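Local coordinates for antifreeze protein (Uncultured bacterium, PDB 6EIO) that probably binds to ice through two faces and acts as a bacterial antifreeze protein, at residues Asp89-Tyr94 / Leu213-Ala218; Trp176-Ser181 / Gly192-Leu197. All coordinates share one frame; numbering follows the deposited sequence. Where two conformers were deposited one is given.

In the fold
Both contacts belong to the body of a beta-solenoid and lie side by side, their centres about 8 Å apart. Interaction 2 pairs two parallel strands on one face of the solenoid; interaction 1 seats helix 81-99 against the next strand of that face, 207-214. The two strands 193-196 and 207-214 are joined by a probable hydrogen bond from L213 N to V194 O (2.8 Å), and another from N216 N to L197 O (2.9 Å) links the chain just past the strand ends. Y94 belongs to both neighbourhoods, since its ring meets R215 in interaction 1 and its OH lies 3.3 Å from S179 CA in interaction 2. The sulfate bound by R215, probably from the crystallisation liquor, also lies about 5 Å from the side chain of L197.

Interaction 1: residues Asp89-Tyr94 / Leu213-Ala218. With SO4 (sulfate ion), chain F.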
ATOM      1  N   ASP A  89     -12.625   8.727  -3.021  1.00  5.76           N
ATOM      2  CA  ASP A  89     -11.437   9.322  -2.421  1.00  5.78           C
ATOM      3  C   ASP A  89     -10.167   8.547  -2.771  1.00  5.71           C
ATOM      4  O   ASP A  89      -9.095   9.169  -2.895  1.00  5.98           O
ATOM      5  CB  ASP A  89     -11.639   9.476  -0.907  1.00  5.93           C
ATOM      6  CG  ASP A  89     -12.730  10.482  -0.573  1.00  6.78           C
ATOM      7  OD1 ASP A  89     -13.217  11.206  -1.465  1.00  7.72           O
ATOM      8  OD2 ASP A  89     -13.084  10.547   0.622  1.00  7.55           O
ATOM      9  N   ILE A  90     -10.254   7.231  -2.979  1.00  5.61           N
ATOM     10  CA  ILE A  90      -9.071   6.513  -3.446  1.00  5.88           C
ATOM     11  C   ILE A  90      -8.805   6.778  -4.921  1.00  5.94           C
ATOM     12  O   ILE A  90      -7.637   6.779  -5.332  1.00  6.76           O
ATOM     13  CB  ILE A  90      -8.992   5.020  -3.054  1.00  6.99           C
ATOM     14  CG1 ILE A  90      -9.980   4.150  -3.792  1.00  9.42           C
ATOM     15  CG2 ILE A  90      -9.090   4.873  -1.545  1.00  7.43           C
ATOM     16  CD1 ILE A  90      -9.739   2.659  -3.562  1.00  9.71           C
ATOM     17  N   THR A  91      -9.834   7.044  -5.729  1.00  6.23           N
ATOM     18  CA  THR A  91      -9.579   7.521  -7.089  1.00  6.69           C
ATOM     19  C   THR A  91      -8.830   8.844  -7.057  1.00  6.34           C
ATOM     20  O   THR A  91      -7.826   9.023  -7.757  1.00  6.46           O
ATOM     21  CB  THR A  91     -10.894   7.627  -7.844  1.00  7.99           C
ATOM     22  OG1 THR A  91     -11.404   6.302  -7.992  1.00  8.63           O
ATOM     23  CG2 THR A  91     -10.697   8.297  -9.216  1.00  9.43           C
ATOM     24  N   THR A  92      -9.283   9.775  -6.212  1.00  6.29           N
ATOM     25  CA  THR A  92      -8.584  11.051  -6.078  1.00  6.18           C
ATOM     26  C   THR A  92      -7.127  10.836  -5.669  1.00  5.93           C
ATOM     27  O   THR A  92      -6.207  11.433  -6.243  1.00  6.38           O
ATOM     28  CB  THR A  92      -9.329  11.917  -5.054  1.00  6.85           C
ATOM     29  OG1 THR A  92     -10.637  12.166  -5.561  1.00  7.73           O
ATOM     30  CG2 THR A  92      -8.593  13.226  -4.755  1.00  9.01           C
ATOM     31  N   ALA A  93      -6.901   9.989  -4.664  1.00  5.88           N
ATOM     32  CA  ALA A  93      -5.552   9.753  -4.167  1.00  5.72           C
ATOM     33  C   ALA A  93      -4.668   9.092  -5.225  1.00  5.88           C
ATOM     34  O   ALA A  93      -3.497   9.450  -5.382  1.00  6.07           O
ATOM     35  CB  ALA A  93      -5.604   8.879  -2.917  1.00  5.99           C
ATOM     36  N   TYR A  94      -5.222   8.108  -5.939  1.00  5.76           N
ATOM     37  CA  TYR A  94      -4.492   7.449  -7.012  1.00  5.73           C
ATOM     38  C   TYR A  94      -4.053   8.460  -8.068  1.00  5.84           C
ATOM     39  O   TYR A  94      -2.902   8.473  -8.509  1.00  6.30           O
ATOM     40  CB  TYR A  94      -5.414   6.396  -7.626  1.00  5.85           C
ATOM     41  CG  TYR A  94      -4.827   5.645  -8.801  1.00  5.68           C
ATOM     42  CD1 TYR A  94      -4.862   6.183 -10.089  1.00  6.33           C
ATOM     43  CD2 TYR A  94      -4.254   4.385  -8.632  1.00  6.13           C
ATOM     44  CE1 TYR A  94      -4.355   5.478 -11.172  1.00  6.95           C
ATOM     45  CE2 TYR A  94      -3.742   3.683  -9.711  1.00  6.46           C
ATOM     46  CZ  TYR A  94      -3.791   4.226 -10.978  1.00  6.43           C
ATOM     47  OH  TYR A  94      -3.279   3.503 -12.014  1.00  7.83           O
ATOM     48  N   LEU A 213      -5.623  -0.884  -0.975  1.00  4.82           N
ATOM     49  CA  LEU A 213      -6.745  -0.139  -1.552  1.00  5.29           C
ATOM     50  C   LEU A 213      -6.796  -0.454  -3.052  1.00  5.29           C
ATOM     51  O   LEU A 213      -6.007   0.091  -3.832  1.00  5.93           O
ATOM     52  CB  LEU A 213      -6.568   1.362  -1.299  1.00  5.45           C
ATOM     53  CG  LEU A 213      -6.302   1.750   0.157  1.00  5.63           C
ATOM     54  CD1 LEU A 213      -6.098   3.248   0.285  1.00  6.42           C
ATOM     55  CD2 LEU A 213      -7.406   1.277   1.112  1.00  6.53           C
ATOM     56  N   ALA A 214      -7.704  -1.346  -3.437  1.00  5.80           N
ATOM     57  CA  ALA A 214      -7.878  -1.738  -4.822  1.00  6.10           C
ATOM     58  C   ALA A 214      -9.098  -1.015  -5.384  1.00  6.26           C
ATOM     59  O   ALA A 214     -10.193  -1.086  -4.825  1.00  7.92           O
ATOM     60  CB  ALA A 214      -8.062  -3.249  -4.930  1.00  6.78           C
ATOM     61  N   ARG A 215      -8.897  -0.312  -6.492  1.00  6.39           N
ATOM     62  CA  ARG A 215      -9.970   0.488  -7.062  1.00  6.28           C
ATOM     63  C   ARG A 215     -11.002  -0.366  -7.789  1.00  5.98           C
ATOM     64  O   ARG A 215     -12.189  -0.357  -7.440  1.00  6.81           O
ATOM     65  CB  ARG A 215      -9.412   1.552  -8.002  1.00  6.40           C
ATOM     66  CG  ARG A 215      -8.675   2.664  -7.260  1.00  8.16           C
ATOM     67  CD  ARG A 215      -8.155   3.741  -8.209  1.00  9.81           C
ATOM     68  NE  ARG A 215      -9.239   4.266  -9.044  1.00 11.26           N
ATOM     69  CZ  ARG A 215      -9.080   4.928 -10.176  1.00 10.65           C
ATOM     70  NH1 ARG A 215      -7.864   5.230 -10.588  1.00 13.32           N
ATOM     71  NH2 ARG A 215     -10.142   5.281 -10.886  1.00 15.71           N
ATOM     72  N   ASN A 216     -10.575  -1.079  -8.834  1.00  6.16           N
ATOM     73  CA  ASN A 216     -11.547  -1.718  -9.706  1.00  6.91           C
ATOM     74  C   ASN A 216     -11.591  -3.226  -9.585  1.00  6.64           C
ATOM     75  O   ASN A 216     -12.592  -3.834  -9.979  1.00  8.01           O
ATOM     76  CB  ASN A 216     -11.316  -1.277 -11.149  1.00  7.97           C
ATOM     77  CG  ASN A 216     -11.556   0.205 -11.310  1.00  8.84           C
ATOM     78  OD1 ASN A 216     -12.375   0.806 -10.596  1.00  9.75           O
ATOM     79  ND2 ASN A 216     -10.835   0.818 -12.226  1.00 12.74           N
ATOM     80  N   GLY A 217     -10.543  -3.838  -9.043  1.00  6.48           N
ATOM     81  CA  GLY A 217     -10.470  -5.268  -8.897  1.00  6.69           C
ATOM     82  C   GLY A 217     -10.672  -5.744  -7.477  1.00  6.37           C
ATOM     83  O   GLY A 217     -11.375  -5.117  -6.674  1.00  6.75           O
ATOM     84  N   ALA A 218     -10.084  -6.895  -7.202  1.00  6.70           N
ATOM     85  CA  ALA A 218     -10.381  -7.664  -6.011  1.00  6.91           C
ATOM     86  C   ALA A 218      -9.205  -7.651  -5.056  1.00  6.57           C
ATOM     87  O   ALA A 218      -8.043  -7.571  -5.478  1.00  7.51           O
ATOM     88  CB  ALA A 218     -10.658  -9.113  -6.389  1.00  9.36           C
TER
HETATM   89  S   SO4 F 305     -10.773   8.131 -13.378  1.00 28.65           S
HETATM   90  O1  SO4 F 305     -10.906   8.431 -14.803  1.00 34.69           O
HETATM   91  O2  SO4 F 305     -10.147   9.266 -12.695  1.00 21.20           O
HETATM   92  O3  SO4 F 305      -9.991   6.910 -13.201  1.00 38.27           O
HETATM   93  O4  SO4 F 305     -12.116   7.919 -12.833  1.00 41.71           O
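T91 and R215 bring their CA atoms to 7.0 Å, where helix 81-99 lies beside the end of strand 207-214, which here gives way to a turn. A long helix packed along a beta-solenoid is characteristic of this ice-binding family, and the contact is one of the places where the two are joined. I90 makes the apolar, buried part: its CG2 meets L213 CD1 at 3.9 Å, while its CD1 rests on R215 CG at 3.8 Å, the two side chains running past each other in opposite directions. I39 of the adjoining strand 36-40 packs on both I90 and L213.

R215 then bends at chi3 (54°), which brings NE to 3.2 Å from T91 OG1, an oxygen that is also hydrogen-bonded to the carbonyl of K87. The methyl CG2 of T91 sits over one face of the guanidinium, offset toward its rim. Y94 takes the next place, with R215 NH1 over one face of its ring and only 3.2 Å from CD1. This is an off-centre cation-pi contact, R215 CZ lying 4.8 Å from the Y94 ring centroid; the two planes are 66° apart, which rules out a flat stack. At the edge of the guanidinium, R215 NH2 gives an almost straight hydrogen bond of 2.8 Å to O3 of the sulfate, with an N-H...O angle of 171°.

Interaction 2: residues Trp176-Ser181 / Gly192-Leu197; sequences WQVSSS and GTVIAL
W176, Q177 and V178 pair in parallel with V194, I195 and A196, in the strand-on-strand stacking by which successive turns of a beta-solenoid build a face. The segment axes approach to 4.7 Å and diverge by only 16°. Between the strands the fit is tight: W176 N bonds to T193 O (2.8 Å), I195 N to W176 O (2.8 Å) and V178 N to I195 O (2.9 Å). CA-H...O contacts from V194, Q177 and A196 fill in between these bonds.

On the face that carries W176, V178, V194 and A196 the side chains pack as apolar neighbours. W176 CD1 approaches V194 CG2 at 3.9 Å, and V178 lies against both V194 and A196. The indole turns an edge to the start of the partner segment, with T193 O and G192 CA near its plane and NE1 hydrogen-bonded to K191 O.

Past V178 the pairing gives way to a partly exposed loop, S179-S181 beside L197. L197 N still reaches V178 O at 2.9 Å, but this bond is more bent (155°) than the three between the strands. L197 lays CB and, past a CG anti to the backbone N (chi1 -176°), CD2 against the carbonyl of S179, whose O is 3.4 Å from L197 CD2. The amide of Q177 ties the loop back to its own strand, NE2 donating to S179 OG (3.1 Å), which is also hydrogen-bonded to I151 O.

Strand 147-151 flanks 174-178 on one side, and strand 207-214 flanks 193-196 on the other. F190 and F137 meet the W176 ring, L155 of strand 155-157 packs on W176 and V178, and helix 81-99 covers Q177, S179 and L197 through Y94.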
ATOM      1  N   TRP A 176       2.407   3.624  -2.458  1.00  4.92           N
ATOM      2  CA  TRP A 176       2.716   2.845  -3.650  1.00  4.99           C
ATOM      3  C   TRP A 176       1.517   2.969  -4.589  1.00  4.94           C
ATOM      4  O   TRP A 176       0.444   2.432  -4.291  1.00  6.23           O
ATOM      5  CB  TRP A 176       2.927   1.364  -3.317  1.00  5.03           C
ATOM      6  CG  TRP A 176       3.848   1.052  -2.185  1.00  5.05           C
ATOM      7  CD1 TRP A 176       3.539   1.066  -0.849  1.00  4.93           C
ATOM      8  CD2 TRP A 176       5.213   0.586  -2.263  1.00  4.88           C
ATOM      9  NE1 TRP A 176       4.620   0.683  -0.098  1.00  4.95           N
ATOM     10  CE2 TRP A 176       5.652   0.369  -0.938  1.00  4.85           C
ATOM     11  CE3 TRP A 176       6.091   0.300  -3.316  1.00  5.80           C
ATOM     12  CZ2 TRP A 176       6.920  -0.126  -0.648  1.00  5.48           C
ATOM     13  CZ3 TRP A 176       7.362  -0.183  -3.018  1.00  6.43           C
ATOM     14  CH2 TRP A 176       7.763  -0.384  -1.701  1.00  5.91           C
ATOM     15  N   GLN A 177       1.691   3.666  -5.711  1.00  4.73           N
ATOM     16  CA  GLN A 177       0.649   3.803  -6.716  1.00  5.07           C
ATOM     17  C   GLN A 177       0.923   2.758  -7.796  1.00  5.03           C
ATOM     18  O   GLN A 177       1.977   2.786  -8.440  1.00  6.04           O
ATOM     19  CB  GLN A 177       0.673   5.233  -7.278  1.00  5.78           C
ATOM     20  CG  GLN A 177      -0.302   5.446  -8.427  1.00  7.32           C
ATOM     21  CD  GLN A 177       0.285   5.124  -9.781  1.00  6.74           C
ATOM     22  OE1 GLN A 177       1.428   5.491 -10.089  1.00  8.17           O
ATOM     23  NE2 GLN A 177      -0.490   4.417 -10.597  1.00  7.82           N
ATOM     24  N   VAL A 178      -0.015   1.828  -7.965  1.00  5.11           N
ATOM     25  CA  VAL A 178       0.183   0.648  -8.791  1.00  5.15           C
ATOM     26  C   VAL A 178      -0.813   0.703  -9.949  1.00  5.26           C
ATOM     27  O   VAL A 178      -2.031   0.648  -9.739  1.00  5.26           O
ATOM     28  CB  VAL A 178       0.009  -0.626  -7.952  1.00  5.50           C
ATOM     29  CG1 VAL A 178       0.123  -1.874  -8.832  1.00  6.81           C
ATOM     30  CG2 VAL A 178       1.004  -0.664  -6.806  1.00  6.07           C
ATOM     31  N   SER A 179      -0.296   0.794 -11.184  1.00  5.68           N
ATOM     32  CA  SER A 179      -1.172   1.011 -12.325  1.00  6.11           C
ATOM     33  C   SER A 179      -1.889  -0.250 -12.779  1.00  5.96           C
ATOM     34  O   SER A 179      -2.857  -0.153 -13.539  1.00  7.37           O
ATOM     35  CB  SER A 179      -0.393   1.620 -13.488  1.00  7.73           C
ATOM     36  OG  SER A 179       0.169   2.876 -13.152  1.00  9.81           O
ATOM     37  N   SER A 180      -1.435  -1.421 -12.341  1.00  6.19           N
ATOM     38  CA  SER A 180      -2.185  -2.646 -12.604  0.51  6.27           C
ATOM     39  C   SER A 180      -2.482  -3.319 -11.271  1.00  6.01           C
ATOM     40  O   SER A 180      -3.334  -2.814 -10.534  1.00  6.89           O
ATOM     41  CB  SER A 180      -1.559  -3.508 -13.691  0.51  7.21           C
ATOM     42  OG  SER A 180      -0.300  -3.911 -13.251  0.51  6.95           O
ATOM     43  N   SER A 181      -1.816  -4.433 -10.937  1.00  5.94           N
ATOM     44  CA  SER A 181      -2.095  -5.208  -9.743  1.00  5.73           C
ATOM     45  C   SER A 181      -0.827  -5.432  -8.927  1.00  5.31           C
ATOM     46  O   SER A 181       0.298  -5.273  -9.412  1.00  5.69           O
ATOM     47  CB  SER A 181      -2.697  -6.559 -10.113  1.00  6.85           C
ATOM     48  OG  SER A 181      -4.008  -6.401 -10.639  1.00  7.94           O
ATOM     49  N   GLY A 192       3.068   0.438   4.161  1.00  4.33           N
ATOM     50  CA  GLY A 192       2.641   1.592   3.400  1.00  4.48           C
ATOM     51  C   GLY A 192       1.242   1.412   2.822  1.00  4.26           C
ATOM     52  O   GLY A 192       0.579   0.387   2.981  1.00  4.74           O
ATOM     53  N   THR A 193       0.802   2.460   2.120  1.00  4.32           N
ATOM     54  CA  THR A 193      -0.502   2.476   1.478  1.00  4.47           C
ATOM     55  C   THR A 193      -0.334   2.087   0.020  1.00  4.40           C
ATOM     56  O   THR A 193       0.328   2.804  -0.739  1.00  5.19           O
ATOM     57  CB  THR A 193      -1.144   3.859   1.627  1.00  4.79           C
ATOM     58  OG1 THR A 193      -1.444   4.092   2.994  1.00  5.43           O
ATOM     59  CG2 THR A 193      -2.433   3.951   0.835  1.00  5.87           C
ATOM     60  N   VAL A 194      -0.922   0.959  -0.352  1.00  4.41           N
ATOM     61  CA  VAL A 194      -0.886   0.444  -1.722  1.00  4.57           C
ATOM     62  C   VAL A 194      -2.210   0.820  -2.383  1.00  4.64           C
ATOM     63  O   VAL A 194      -3.268   0.406  -1.905  1.00  5.76           O
ATOM     64  CB  VAL A 194      -0.682  -1.084  -1.730  1.00  5.17           C
ATOM     65  CG1 VAL A 194      -0.671  -1.596  -3.159  1.00  6.52           C
ATOM     66  CG2 VAL A 194       0.600  -1.454  -1.001  1.00  6.04           C
ATOM     67  N   ILE A 195      -2.151   1.610  -3.451  1.00  4.75           N
ATOM     68  CA  ILE A 195      -3.342   2.014  -4.186  1.00  5.06           C
ATOM     69  C   ILE A 195      -3.207   1.450  -5.588  1.00  5.13           C
ATOM     70  O   ILE A 195      -2.401   1.954  -6.379  1.00  5.64           O
ATOM     71  CB  ILE A 195      -3.554   3.528  -4.227  1.00  6.88           C
ATOM     72  CG1 ILE A 195      -3.272   4.188  -2.878  1.00  8.37           C
ATOM     73  CG2 ILE A 195      -4.978   3.798  -4.702  1.00  9.24           C
ATOM     74  CD1 ILE A 195      -3.430   5.689  -2.896  1.00 14.32           C
ATOM     75  N   ALA A 196      -3.958   0.391  -5.878  1.00  5.32           N
ATOM     76  CA  ALA A 196      -3.863  -0.308  -7.149  1.00  5.27           C
ATOM     77  C   ALA A 196      -5.094  -0.026  -7.998  1.00  5.25           C
ATOM     78  O   ALA A 196      -6.226   0.021  -7.493  1.00  6.11           O
ATOM     79  CB  ALA A 196      -3.741  -1.813  -6.962  1.00  6.73           C
ATOM     80  N   LEU A 197      -4.887   0.119  -9.308  1.00  5.51           N
ATOM     81  CA  LEU A 197      -6.027   0.289 -10.198  1.00  5.52           C
ATOM     82  C   LEU A 197      -6.889  -0.964 -10.231  1.00  5.61           C
ATOM     83  O   LEU A 197      -8.127  -0.878 -10.282  1.00  6.16           O
ATOM     84  CB  LEU A 197      -5.529   0.626 -11.604  1.00  6.72           C
ATOM     85  CG  LEU A 197      -6.631   0.922 -12.630  1.00  7.87           C
ATOM     86  CD1 LEU A 197      -7.437   2.151 -12.220  1.00 10.22           C
ATOM     87  CD2 LEU A 197      -6.028   1.115 -13.996  1.00 11.24           C
TER